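PDB 3OWA: acyl-CoA dehydrogenase from Bacillus anthracis, which probably catalyses the FAD-dependent alpha,beta-dehydrogenation of acyl-CoA thioesters to 2-enoyl-CoA, passing the electrons on to another acceptor. Local coordinates for residues L124-F129 against E133-Y138; L139-L142 against E146-A149; P85-G90 against E343-K348; G78-D83 against G116-I121. All coordinates share one frame; numbering follows the deposited sequence.

Interaction 1: L124-F129 against E133-Y138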
loop_
_atom_site.group_PDB
_atom_site.type_symbol
_atom_site.label_atom_id
_atom_site.label_comp_id
_atom_site.label_asym_id
_atom_site.label_seq_id
_atom_site.Cartn_x
_atom_site.Cartn_y
_atom_site.Cartn_z
ATOM N N LEU A 124 6.486 -21.939 -22.470
ATOM C CA LEU A 124 7.269 -21.145 -23.426
ATOM C C LEU A 124 8.758 -21.510 -23.505
ATOM O O LEU A 124 9.353 -21.348 -24.554
ATOM C CB LEU A 124 7.119 -19.643 -23.183
ATOM C CG LEU A 124 5.750 -19.058 -23.532
ATOM C CD1 LEU A 124 5.721 -17.563 -23.247
ATOM C CD2 LEU A 124 5.340 -19.360 -24.988
ATOM N N PRO A 125 9.369 -21.994 -22.420
ATOM C CA PRO A 125 10.770 -22.425 -22.645
ATOM C C PRO A 125 10.909 -23.514 -23.714
ATOM O O PRO A 125 11.905 -23.548 -24.419
ATOM C CB PRO A 125 11.205 -22.948 -21.285
ATOM C CG PRO A 125 10.351 -22.110 -20.316
ATOM C CD PRO A 125 9.032 -21.928 -20.984
ATOM N N ILE A 126 9.906 -24.375 -23.839
ATOM C CA ILE A 126 9.907 -25.438 -24.858
ATOM C C ILE A 126 9.514 -24.846 -26.209
ATOM O O ILE A 126 10.132 -25.153 -27.230
ATOM C CB ILE A 126 8.999 -26.637 -24.453
ATOM C CG1 ILE A 126 9.531 -27.274 -23.149
ATOM C CG2 ILE A 126 8.958 -27.699 -25.577
ATOM C CD1 ILE A 126 8.625 -28.381 -22.550
ATOM N N VAL A 127 8.489 -23.999 -26.215
ATOM C CA VAL A 127 8.102 -23.287 -27.430
ATOM C C VAL A 127 9.283 -22.517 -28.053
ATOM O O VAL A 127 9.525 -22.603 -29.262
ATOM C CB VAL A 127 6.897 -22.312 -27.194
ATOM C CG1 VAL A 127 6.591 -21.499 -28.482
ATOM C CG2 VAL A 127 5.638 -23.081 -26.730
ATOM N N LEU A 128 10.014 -21.780 -27.238
ATOM C CA LEU A 128 11.036 -20.877 -27.731
ATOM C C LEU A 128 12.404 -21.511 -27.864
ATOM O O LEU A 128 13.168 -21.114 -28.745
ATOM C CB LEU A 128 11.132 -19.631 -26.850
ATOM C CG LEU A 128 9.829 -18.825 -26.764
ATOM C CD1 LEU A 128 10.017 -17.620 -25.882
ATOM C CD2 LEU A 128 9.342 -18.381 -28.126
ATOM N N PHE A 129 12.729 -22.470 -26.995
ATOM C CA PHE A 129 14.080 -23.019 -26.974
ATOM C C PHE A 129 14.156 -24.519 -27.103
ATOM O O PHE A 129 15.238 -25.082 -27.062
ATOM C CB PHE A 129 14.819 -22.541 -25.724
ATOM C CG PHE A 129 14.908 -21.045 -25.634
ATOM C CD1 PHE A 129 15.792 -20.341 -26.465
ATOM C CD2 PHE A 129 14.087 -20.333 -24.769
ATOM C CE1 PHE A 129 15.875 -18.963 -26.412
ATOM C CE2 PHE A 129 14.171 -18.958 -24.707
ATOM C CZ PHE A 129 15.063 -18.260 -25.539
ATOM N N GLU A 133 12.479 -32.356 -31.595
ATOM C CA GLU A 133 12.028 -33.548 -30.904
ATOM C C GLU A 133 11.292 -33.199 -29.591
ATOM O O GLU A 133 10.235 -33.742 -29.292
ATOM C CB GLU A 133 13.234 -34.456 -30.637
ATOM C CG GLU A 133 12.908 -35.741 -29.932
ATOM C CD GLU A 133 14.131 -36.404 -29.315
ATOM O OE1 GLU A 133 15.050 -35.676 -28.858
ATOM O OE2 GLU A 133 14.159 -37.659 -29.276
ATOM N N GLN A 134 11.863 -32.279 -28.825
ATOM C CA GLN A 134 11.230 -31.795 -27.589
ATOM C C GLN A 134 9.881 -31.123 -27.872
ATOM O O GLN A 134 8.911 -31.396 -27.200
ATOM C CB GLN A 134 12.184 -30.859 -26.853
ATOM C CG GLN A 134 13.441 -31.574 -26.324
ATOM C CD GLN A 134 14.528 -30.597 -25.977
ATOM O OE1 GLN A 134 14.568 -29.469 -26.504
ATOM N NE2 GLN A 134 15.421 -31.007 -25.079
ATOM N N LYS A 135 9.804 -30.301 -28.908
ATOM C CA LYS A 135 8.538 -29.671 -29.232
ATOM C C LYS A 135 7.462 -30.655 -29.639
ATOM O O LYS A 135 6.346 -30.580 -29.136
ATOM C CB LYS A 135 8.707 -28.580 -30.281
ATOM C CG LYS A 135 9.669 -27.496 -29.833
ATOM C CD LYS A 135 9.654 -26.301 -30.800
ATOM C CE LYS A 135 10.560 -26.556 -31.989
ATOM N NZ LYS A 135 10.823 -25.328 -32.746
ATOM N N LYS A 136 7.787 -31.608 -30.516
ATOM C CA LYS A 136 6.754 -32.539 -30.986
ATOM C C LYS A 136 6.301 -33.465 -29.888
ATOM O O LYS A 136 5.151 -33.854 -29.856
ATOM C CB LYS A 136 7.195 -33.342 -32.227
ATOM C CG LYS A 136 7.269 -32.480 -33.472
ATOM C CD LYS A 136 7.041 -33.293 -34.746
ATOM C CE LYS A 136 5.650 -33.037 -35.373
ATOM N NZ LYS A 136 5.430 -31.617 -35.864
ATOM N N LYS A 137 7.208 -33.800 -28.979
ATOM C CA LYS A 137 6.861 -34.551 -27.794
ATOM C C LYS A 137 5.958 -33.756 -26.827
ATOM O O LYS A 137 4.854 -34.208 -26.519
ATOM C CB LYS A 137 8.131 -35.014 -27.074
ATOM C CG LYS A 137 7.924 -35.941 -25.874
ATOM C CD LYS A 137 9.086 -36.910 -25.777
ATOM C CE LYS A 137 9.752 -36.972 -24.417
ATOM N NZ LYS A 137 9.191 -37.933 -23.424
ATOM N N TYR A 138 6.419 -32.601 -26.336
ATOM C CA TYR A 138 5.759 -31.980 -25.173
ATOM C C TYR A 138 4.607 -31.055 -25.522
ATOM O O TYR A 138 3.583 -31.093 -24.860
ATOM C CB TYR A 138 6.759 -31.315 -24.205
ATOM C CG TYR A 138 7.628 -32.330 -23.482
ATOM C CD1 TYR A 138 8.925 -32.620 -23.931
ATOM C CD2 TYR A 138 7.149 -33.031 -22.367
ATOM C CE1 TYR A 138 9.736 -33.578 -23.282
ATOM C CE2 TYR A 138 7.945 -33.994 -21.707
ATOM C CZ TYR A 138 9.234 -34.255 -22.175
ATOM O OH TYR A 138 10.037 -35.180 -21.557
HETATM O O HOH W 1 16.668 -27.459 -26.566
#

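Interaction 2: L139-L142 against E146-A149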
loop_
_atom_site.group_PDB
_atom_site.type_symbol
_atom_site.label_atom_id
_atom_site.label_comp_id
_atom_site.label_asym_id
_atom_site.label_seq_id
_atom_site.Cartn_x
_atom_site.Cartn_y
_atom_site.Cartn_z
ATOM N N LEU A 139 4.747 -30.280 -26.586
ATOM C CA LEU A 139 3.783 -29.206 -26.881
ATOM C C LEU A 139 2.324 -29.623 -27.145
ATOM O O LEU A 139 1.419 -28.966 -26.614
ATOM C CB LEU A 139 4.289 -28.266 -27.960
ATOM C CG LEU A 139 5.572 -27.532 -27.584
ATOM C CD1 LEU A 139 5.932 -26.617 -28.718
ATOM C CD2 LEU A 139 5.392 -26.723 -26.296
ATOM N N PRO A 140 2.092 -30.705 -27.951
ATOM C CA PRO A 140 0.710 -31.109 -28.225
ATOM C C PRO A 140 -0.062 -31.365 -26.942
ATOM O O PRO A 140 -1.239 -31.090 -26.867
ATOM C CB PRO A 140 0.860 -32.417 -29.034
ATOM C CG PRO A 140 2.188 -32.265 -29.744
ATOM C CD PRO A 140 3.059 -31.450 -28.789
ATOM N N LEU A 141 0.622 -31.861 -25.931
ATOM C CA LEU A 141 0.009 -32.210 -24.677
ATOM C C LEU A 141 -0.169 -30.973 -23.770
ATOM O O LEU A 141 -1.205 -30.816 -23.116
ATOM C CB LEU A 141 0.894 -33.235 -23.996
ATOM C CG LEU A 141 1.141 -34.531 -24.783
ATOM C CD1 LEU A 141 2.477 -35.124 -24.321
ATOM C CD2 LEU A 141 -0.053 -35.528 -24.562
ATOM N N LEU A 142 0.838 -30.107 -23.750
ATOM C CA LEU A 142 0.780 -28.878 -22.977
ATOM C C LEU A 142 -0.285 -27.941 -23.556
ATOM O O LEU A 142 -1.019 -27.281 -22.812
ATOM C CB LEU A 142 2.149 -28.213 -22.930
ATOM C CG LEU A 142 3.251 -28.964 -22.143
ATOM C CD1 LEU A 142 4.590 -28.271 -22.347
ATOM C CD2 LEU A 142 2.971 -29.028 -20.646
ATOM N N GLU A 146 -3.526 -31.516 -21.389
ATOM C CA GLU A 146 -3.344 -32.959 -21.098
ATOM C C GLU A 146 -2.140 -33.184 -20.174
ATOM O O GLU A 146 -2.175 -34.034 -19.307
ATOM C CB GLU A 146 -3.167 -33.740 -22.390
ATOM C CG GLU A 146 -3.570 -35.197 -22.288
ATOM C CD GLU A 146 -3.940 -35.769 -23.655
ATOM O OE1 GLU A 146 -4.651 -35.066 -24.433
ATOM O OE2 GLU A 146 -3.515 -36.916 -23.940
ATOM N N LYS A 147 -1.068 -32.443 -20.423
ATOM C CA LYS A 147 -0.011 -32.257 -19.448
ATOM C C LYS A 147 -0.118 -30.812 -18.974
ATOM O O LYS A 147 -0.642 -29.962 -19.714
ATOM C CB LYS A 147 1.358 -32.510 -20.070
ATOM C CG LYS A 147 1.705 -33.999 -20.182
ATOM C CD LYS A 147 3.149 -34.206 -20.600
ATOM C CE LYS A 147 3.467 -35.697 -20.677
ATOM N NZ LYS A 147 4.826 -35.932 -20.175
ATOM N N LEU A 148 0.354 -30.555 -17.749
ATOM C CA LEU A 148 0.436 -29.208 -17.190
ATOM C C LEU A 148 1.875 -28.904 -16.824
ATOM O O LEU A 148 2.618 -29.778 -16.387
ATOM C CB LEU A 148 -0.475 -29.103 -15.956
ATOM C CG LEU A 148 -1.956 -29.272 -16.374
ATOM C CD1 LEU A 148 -2.838 -29.431 -15.124
ATOM C CD2 LEU A 148 -2.435 -28.127 -17.321
ATOM N N ALA A 149 2.260 -27.658 -16.998
ATOM C CA ALA A 149 3.671 -27.254 -16.792
ATOM C C ALA A 149 3.915 -26.321 -15.575
ATOM O O ALA A 149 3.003 -25.601 -15.095
ATOM C CB ALA A 149 4.183 -26.584 -18.081
#

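Interaction 3: P85-G90 against E343-K348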
loop_
_atom_site.group_PDB
_atom_site.type_symbol
_atom_site.label_atom_id
_atom_site.label_comp_id
_atom_site.label_asym_id
_atom_site.label_seq_id
_atom_site.Cartn_x
_atom_site.Cartn_y
_atom_site.Cartn_z
ATOM N N PRO A 85 2.398 -22.877 -31.648
ATOM C CA PRO A 85 2.102 -23.038 -33.091
ATOM C C PRO A 85 1.216 -24.247 -33.382
ATOM O O PRO A 85 1.233 -25.263 -32.647
ATOM C CB PRO A 85 3.482 -23.213 -33.722
ATOM C CG PRO A 85 4.428 -22.538 -32.761
ATOM C CD PRO A 85 3.852 -22.845 -31.396
ATOM N N GLU A 86 0.402 -24.092 -34.418
ATOM C CA GLU A 86 -0.468 -25.160 -34.930
ATOM C C GLU A 86 0.263 -26.471 -35.258
ATOM O O GLU A 86 -0.263 -27.547 -34.989
ATOM C CB GLU A 86 -1.282 -24.674 -36.145
ATOM C CG GLU A 86 -2.536 -23.872 -35.747
ATOM C CD GLU A 86 -3.476 -23.606 -36.923
ATOM O OE1 GLU A 86 -4.713 -23.522 -36.716
ATOM O OE2 GLU A 86 -2.972 -23.483 -38.057
ATOM N N GLU A 87 1.487 -26.385 -35.776
ATOM C CA GLU A 87 2.217 -27.607 -36.145
ATOM C C GLU A 87 2.668 -28.425 -34.950
ATOM O O GLU A 87 3.081 -29.567 -35.105
ATOM C CB GLU A 87 3.401 -27.338 -37.090
ATOM C CG GLU A 87 4.581 -26.575 -36.494
ATOM C CD GLU A 87 4.718 -25.160 -37.060
ATOM O OE1 GLU A 87 5.060 -24.232 -36.280
ATOM O OE2 GLU A 87 4.489 -24.963 -38.283
ATOM N N TYR A 88 2.588 -27.837 -33.755
ATOM C CA TYR A 88 2.895 -28.571 -32.540
ATOM C C TYR A 88 1.656 -28.790 -31.709
ATOM O O TYR A 88 1.745 -29.091 -30.543
ATOM C CB TYR A 88 3.970 -27.857 -31.746
ATOM C CG TYR A 88 5.231 -27.647 -32.526
ATOM C CD1 TYR A 88 5.953 -28.742 -33.039
ATOM C CD2 TYR A 88 5.711 -26.363 -32.762
ATOM C CE1 TYR A 88 7.120 -28.551 -33.769
ATOM C CE2 TYR A 88 6.878 -26.150 -33.487
ATOM C CZ TYR A 88 7.578 -27.247 -33.991
ATOM O OH TYR A 88 8.735 -27.026 -34.701
ATOM N N GLY A 89 0.491 -28.642 -32.326
ATOM C CA GLY A 89 -0.764 -28.941 -31.656
ATOM C C GLY A 89 -1.406 -27.743 -30.976
ATOM O O GLY A 89 -2.368 -27.902 -30.228
ATOM N N GLY A 90 -0.896 -26.548 -31.262
ATOM C CA GLY A 90 -1.432 -25.330 -30.667
ATOM C C GLY A 90 -2.441 -24.695 -31.584
ATOM O O GLY A 90 -2.732 -25.233 -32.650
ATOM N N GLU A 343 10.862 -19.079 -39.241
ATOM C CA GLU A 343 11.433 -18.347 -38.087
ATOM C C GLU A 343 10.555 -18.461 -36.825
ATOM O O GLU A 343 11.062 -18.756 -35.736
ATOM C CB GLU A 343 11.690 -16.871 -38.429
ATOM C CG GLU A 343 12.124 -16.633 -39.876
ATOM C CD GLU A 343 12.427 -15.184 -40.162
ATOM O OE1 GLU A 343 11.531 -14.459 -40.653
ATOM O OE2 GLU A 343 13.567 -14.758 -39.892
ATOM N N VAL A 344 9.248 -18.237 -36.993
ATOM C CA VAL A 344 8.280 -18.375 -35.898
ATOM C C VAL A 344 8.315 -19.800 -35.348
ATOM O O VAL A 344 8.357 -19.996 -34.142
ATOM C CB VAL A 344 6.835 -17.997 -36.328
ATOM C CG1 VAL A 344 5.833 -18.290 -35.208
ATOM C CG2 VAL A 344 6.759 -16.546 -36.738
ATOM N N LYS A 345 8.323 -20.781 -36.246
ATOM C CA LYS A 345 8.384 -22.193 -35.870
ATOM C C LYS A 345 9.595 -22.518 -34.998
ATOM O O LYS A 345 9.462 -23.243 -34.007
ATOM C CB LYS A 345 8.414 -23.068 -37.129
ATOM C CG LYS A 345 7.895 -24.508 -36.866
ATOM C CD LYS A 345 8.293 -25.443 -38.068
ATOM C CE LYS A 345 9.759 -25.194 -38.455
ATOM N NZ LYS A 345 10.334 -26.390 -39.122
ATOM N N ASP A 346 10.766 -21.999 -35.380
ATOM C CA ASP A 346 11.987 -22.233 -34.611
ATOM C C ASP A 346 11.931 -21.582 -33.227
ATOM O O ASP A 346 12.357 -22.203 -32.253
ATOM C CB ASP A 346 13.254 -21.779 -35.354
ATOM C CG ASP A 346 14.490 -21.725 -34.430
ATOM O OD1 ASP A 346 14.372 -21.224 -33.278
ATOM O OD2 ASP A 346 15.581 -22.178 -34.840
ATOM N N GLY A 347 11.441 -20.345 -33.128
ATOM C CA GLY A 347 11.216 -19.729 -31.812
ATOM C C GLY A 347 12.314 -18.805 -31.317
ATOM O O GLY A 347 12.059 -17.906 -30.538
ATOM N N LYS A 348 13.544 -19.019 -31.783
ATOM C CA LYS A 348 14.631 -18.103 -31.459
ATOM C C LYS A 348 14.295 -16.660 -31.883
ATOM O O LYS A 348 14.538 -15.712 -31.125
ATOM C CB LYS A 348 15.927 -18.563 -32.122
ATOM C CG LYS A 348 17.170 -18.029 -31.462
ATOM C CD LYS A 348 18.404 -18.357 -32.301
ATOM C CE LYS A 348 19.533 -17.390 -31.969
ATOM N NZ LYS A 348 19.249 -16.018 -32.495
#

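Interaction 4: G78-D83 against G116-I121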
loop_
_atom_site.group_PDB
_atom_site.type_symbol
_atom_site.label_atom_id
_atom_site.label_comp_id
_atom_site.label_asym_id
_atom_site.label_seq_id
_atom_site.Cartn_x
_atom_site.Cartn_y
_atom_site.Cartn_z
ATOM N N GLY A 78 -9.146 -24.045 -26.420
ATOM C CA GLY A 78 -7.967 -23.449 -27.047
ATOM C C GLY A 78 -7.236 -22.425 -26.187
ATOM O O GLY A 78 -6.223 -21.873 -26.622
ATOM N N LEU A 79 -7.721 -22.172 -24.969
ATOM C CA LEU A 79 -7.089 -21.192 -24.042
ATOM C C LEU A 79 -5.727 -21.566 -23.430
ATOM O O LEU A 79 -5.053 -20.719 -22.818
ATOM C CB LEU A 79 -8.078 -20.786 -22.928
ATOM C CG LEU A 79 -9.450 -20.275 -23.417
ATOM C CD1 LEU A 79 -10.410 -19.978 -22.259
ATOM C CD2 LEU A 79 -9.316 -19.052 -24.333
ATOM N N LEU A 80 -5.297 -22.810 -23.594
ATOM C CA LEU A 80 -3.971 -23.190 -23.144
ATOM C C LEU A 80 -2.955 -23.278 -24.266
ATOM O O LEU A 80 -1.777 -23.546 -24.018
ATOM C CB LEU A 80 -4.028 -24.543 -22.431
ATOM C CG LEU A 80 -4.815 -24.637 -21.120
ATOM C CD1 LEU A 80 -4.386 -25.900 -20.410
ATOM C CD2 LEU A 80 -4.542 -23.453 -20.234
ATOM N N GLY A 81 -3.408 -23.118 -25.501
ATOM C CA GLY A 81 -2.534 -23.309 -26.647
ATOM C C GLY A 81 -2.420 -22.127 -27.595
ATOM O O GLY A 81 -1.962 -22.300 -28.719
ATOM N N ALA A 82 -2.808 -20.926 -27.138
ATOM C CA ALA A 82 -2.792 -19.724 -27.985
ATOM C C ALA A 82 -1.385 -19.337 -28.460
ATOM O O ALA A 82 -1.220 -18.877 -29.579
ATOM C CB ALA A 82 -3.501 -18.540 -27.286
ATOM N N ASP A 83 -0.383 -19.541 -27.608
ATOM C CA ASP A 83 1.011 -19.205 -27.926
ATOM C C ASP A 83 1.793 -20.407 -28.463
ATOM O O ASP A 83 3.008 -20.329 -28.652
ATOM C CB ASP A 83 1.748 -18.662 -26.685
ATOM C CG ASP A 83 1.347 -17.225 -26.317
ATOM O OD1 ASP A 83 1.306 -16.936 -25.102
ATOM O OD2 ASP A 83 1.089 -16.388 -27.221
ATOM N N GLY A 116 -1.350 -18.723 -16.024
ATOM C CA GLY A 116 -0.165 -17.990 -16.536
ATOM C C GLY A 116 1.125 -18.766 -16.412
ATOM O O GLY A 116 1.984 -18.673 -17.293
ATOM N N ALA A 117 1.321 -19.468 -15.279
ATOM C CA ALA A 117 2.512 -20.298 -15.095
ATOM C C ALA A 117 2.477 -21.480 -16.085
ATOM O O ALA A 117 3.519 -21.921 -16.574
ATOM C CB ALA A 117 2.604 -20.826 -13.677
ATOM N N HIS A 118 1.295 -22.007 -16.369
ATOM C CA HIS A 118 1.261 -23.052 -17.352
ATOM C C HIS A 118 1.580 -22.558 -18.773
ATOM O O HIS A 118 2.418 -23.152 -19.430
ATOM C CB HIS A 118 -0.062 -23.832 -17.353
ATOM C CG HIS A 118 -0.176 -24.779 -18.514
ATOM N ND1 HIS A 118 0.449 -26.010 -18.533
ATOM C CD2 HIS A 118 -0.787 -24.645 -19.723
ATOM C CE1 HIS A 118 0.189 -26.615 -19.684
ATOM N NE2 HIS A 118 -0.562 -25.809 -20.422
ATOM N N VAL A 119 0.902 -21.512 -19.254
ATOM C CA VAL A 119 1.070 -21.079 -20.631
ATOM C C VAL A 119 2.318 -20.195 -20.832
ATOM O O VAL A 119 2.780 -20.044 -21.961
ATOM C CB VAL A 119 -0.173 -20.314 -21.188
ATOM C CG1 VAL A 119 -1.437 -21.194 -21.105
ATOM C CG2 VAL A 119 -0.356 -18.936 -20.484
ATOM N N GLY A 120 2.881 -19.661 -19.760
ATOM C CA GLY A 120 3.953 -18.682 -19.915
ATOM C C GLY A 120 5.259 -19.346 -19.519
ATOM O O GLY A 120 5.837 -20.103 -20.293
ATOM N N ILE A 121 5.707 -19.098 -18.305
ATOM C CA ILE A 121 7.037 -19.529 -17.899
ATOM C C ILE A 121 7.185 -21.069 -17.995
ATOM O O ILE A 121 8.276 -21.557 -18.222
ATOM C CB ILE A 121 7.377 -19.010 -16.497
ATOM C CG1 ILE A 121 6.317 -19.463 -15.463
ATOM C CG2 ILE A 121 7.497 -17.498 -16.537
ATOM C CD1 ILE A 121 6.626 -19.029 -13.999
#

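Interaction 1: L124-F129 against E133-Y138
I126 and K135 bring their CA atoms to 6.2 Å where helix 124-129 and the start of helix 132-144 pack at 140° between their N-to-C directions, with a closest axis approach of 9.2 Å. I126 carries most of the contact. Its CG2 branch, anti to the backbone N, reaches over the first turn of the facing helix and lies 4.0 Å from Q134 O. The other branch, CG1, stands beside the backbone N (chi1 -62°) and sends CD1 obliquely against the base of Y138, 3.9 Å from its CB. This roughly antiparallel pair of consecutive helices, joined by a short link, belongs to the N-terminal alpha-helical domain of the acyl-CoA dehydrogenase fold, and strand 206-213 of the beta domain closes over it through I211. The tyrosine ring leads away from I126 to put its hydroxyl on E213 and N249. K135 runs alongside the end of the short helix, its CG 3.5 Å from I126 O and its CD 4.0 Å from V127 O, while NZ continues to K345 O. At the other margin a water lies between the helices, 2.8 Å from F129 O and 2.9 Å from Q134 OE1; NE2 of the same amide bonds to L250 O and E248 O.

Interaction 2: L139-L142 against E146-A149
L141 spreads its two methyls between E146 and K147, one branch for each. CD1 lies 3.8 Å from K147 CE, at the far end of the aliphatic chain of the lysine, whereas CD2 is 3.8 Å from E146 OE2. K147 starts with CG beside its backbone N (chi1 -80°) and then stays extended as far as CE, so that its methylenes pass obliquely along the leucine from CB to the methyl. Only at the last torsion does the chain bend; in the conformer described, NZ makes no more than a long, weak ion pair with E213. E146 takes another course: CG is anti to the backbone N (chi1 -155°), and the extended chain crosses L141 near its carboxylate. L142 sets out away from the following segment but turns CD2 back to it, 3.7 Å from A149 CB and 3.9 Å from K147 CB. The backbones are tied by a nearly straight bond of 3.1 Å from K147 N to L141 O, its donor standing well above the carbonyl plane. These contacts fold the chain back on the end of helix 132-144, kinked at P140, as it leaves the N-terminal helical domain for the beta domain. L142 also packs on I126 of helix 124-129, while L148 pairs with D194 and V195 as strand 149-152 approaches, parallel to strand 195-202.

Interaction 3: P85-G90 against E343-K348
K345 of helix 341-346 lays its methylenes against E87 and Y88, joining a loop of the N-terminal domain to the C-terminal helical domain of the acyl-CoA dehydrogenase fold. Both side chains cross the lysine at about a right angle. Y88 presents its hydroxyl end, with OH 3.4 Å from K345 CG and 3.7 Å from CD, and the approach to the ring is oblique. E87 packs its carboxylate against the same CG; the 2.9 Å modelled from OE1 to K345 CG is too short to be trusted. The glutamate is held over its neighbour: chi1 of 69° sets CG between the backbone N and the carbonyl carbon, and CG stands 3.7 Å above the centre of the Y88 ring. The charged ends are not in contact: the lysine chain bends at chi3 (45°), and NZ lies 6.1 Å from E87 OE2. Polar links run to the region of helix 132-144 instead: Y88 OH bonds to E132, and K136 NZ to E87 O. The turn bearing E87 and Y88 is closed on P85 O, which accepts from Y88 N (3.1 Å) and G90 N (2.8 Å) on opposite faces of its carbonyl plane.

Interaction 4: G78-D83 against G116-I121
The imidazole of H118 is met obliquely by L80, whose CD1 lies 3.8 Å from NE2 and whose CD2 is 4.0 Å from the ring CD2; the two side chains cross at about a right angle. Both ring nitrogens have partners in the 139-149 region: NE2 bonds to L142 O, and ND1 accepts from A149 N. This pair of bonds fixes the rotation of the ring and is consistent with a neutral imidazole carrying its proton on NE2. The contact lies inside the N-terminal helical domain of the acyl-CoA dehydrogenase fold, where the loop after helix 64-76 packs on helix 110-122. With CG anti to its backbone N (chi1 171°), the histidine reaches from its helix toward the loop; its side chain is about 10 Å from a bound FAD.

V119, one residue on, is the second point of touch. Its CG1 branch, beside the backbone N, presses on the backbone of the loop, 3.8 Å from L80 O and 4.0 Å from L79 O, and also meets L80 CD2 at 3.9 Å. L80 thus packs against both helix residues, one methyl mainly on the histidine and the other bridging ring and valine. L79 turns its side chain away, onto I40, T44 and F47 of helix 35-52, while its carbonyl takes a bond from H115 NE2. The helix opens into a wider, pi-type turn at 118-121. On the loop side, G78 ends helix 64-76 in a Schellman motif and begins a type I turn closed by G81 N to G78 O at 3.3 Å.

How the interactions relate
All four contacts lie on one side of the chain's centre, their own centres 9 to 15 Å apart. Interaction 4 closes first along the chain, followed by interaction 1 and then interaction 2; interaction 3 starts in the same loop, just beyond 78-83, and closes more than 250 residues later, so it spans interactions 1 and 2 and crosses interaction 4. Helix 132-144 is the common element: it supplies segments to interactions 1 and 2, and through K135 and K136 it reaches both sides of interaction 3. H118 links interaction 4 to interaction 2. Together they knit the N-terminal helices to the beta domain and the C-terminal helical domain, with the side chains of A149 (interaction 2) and H118 (interaction 4) each about 10 Å from a bound FAD.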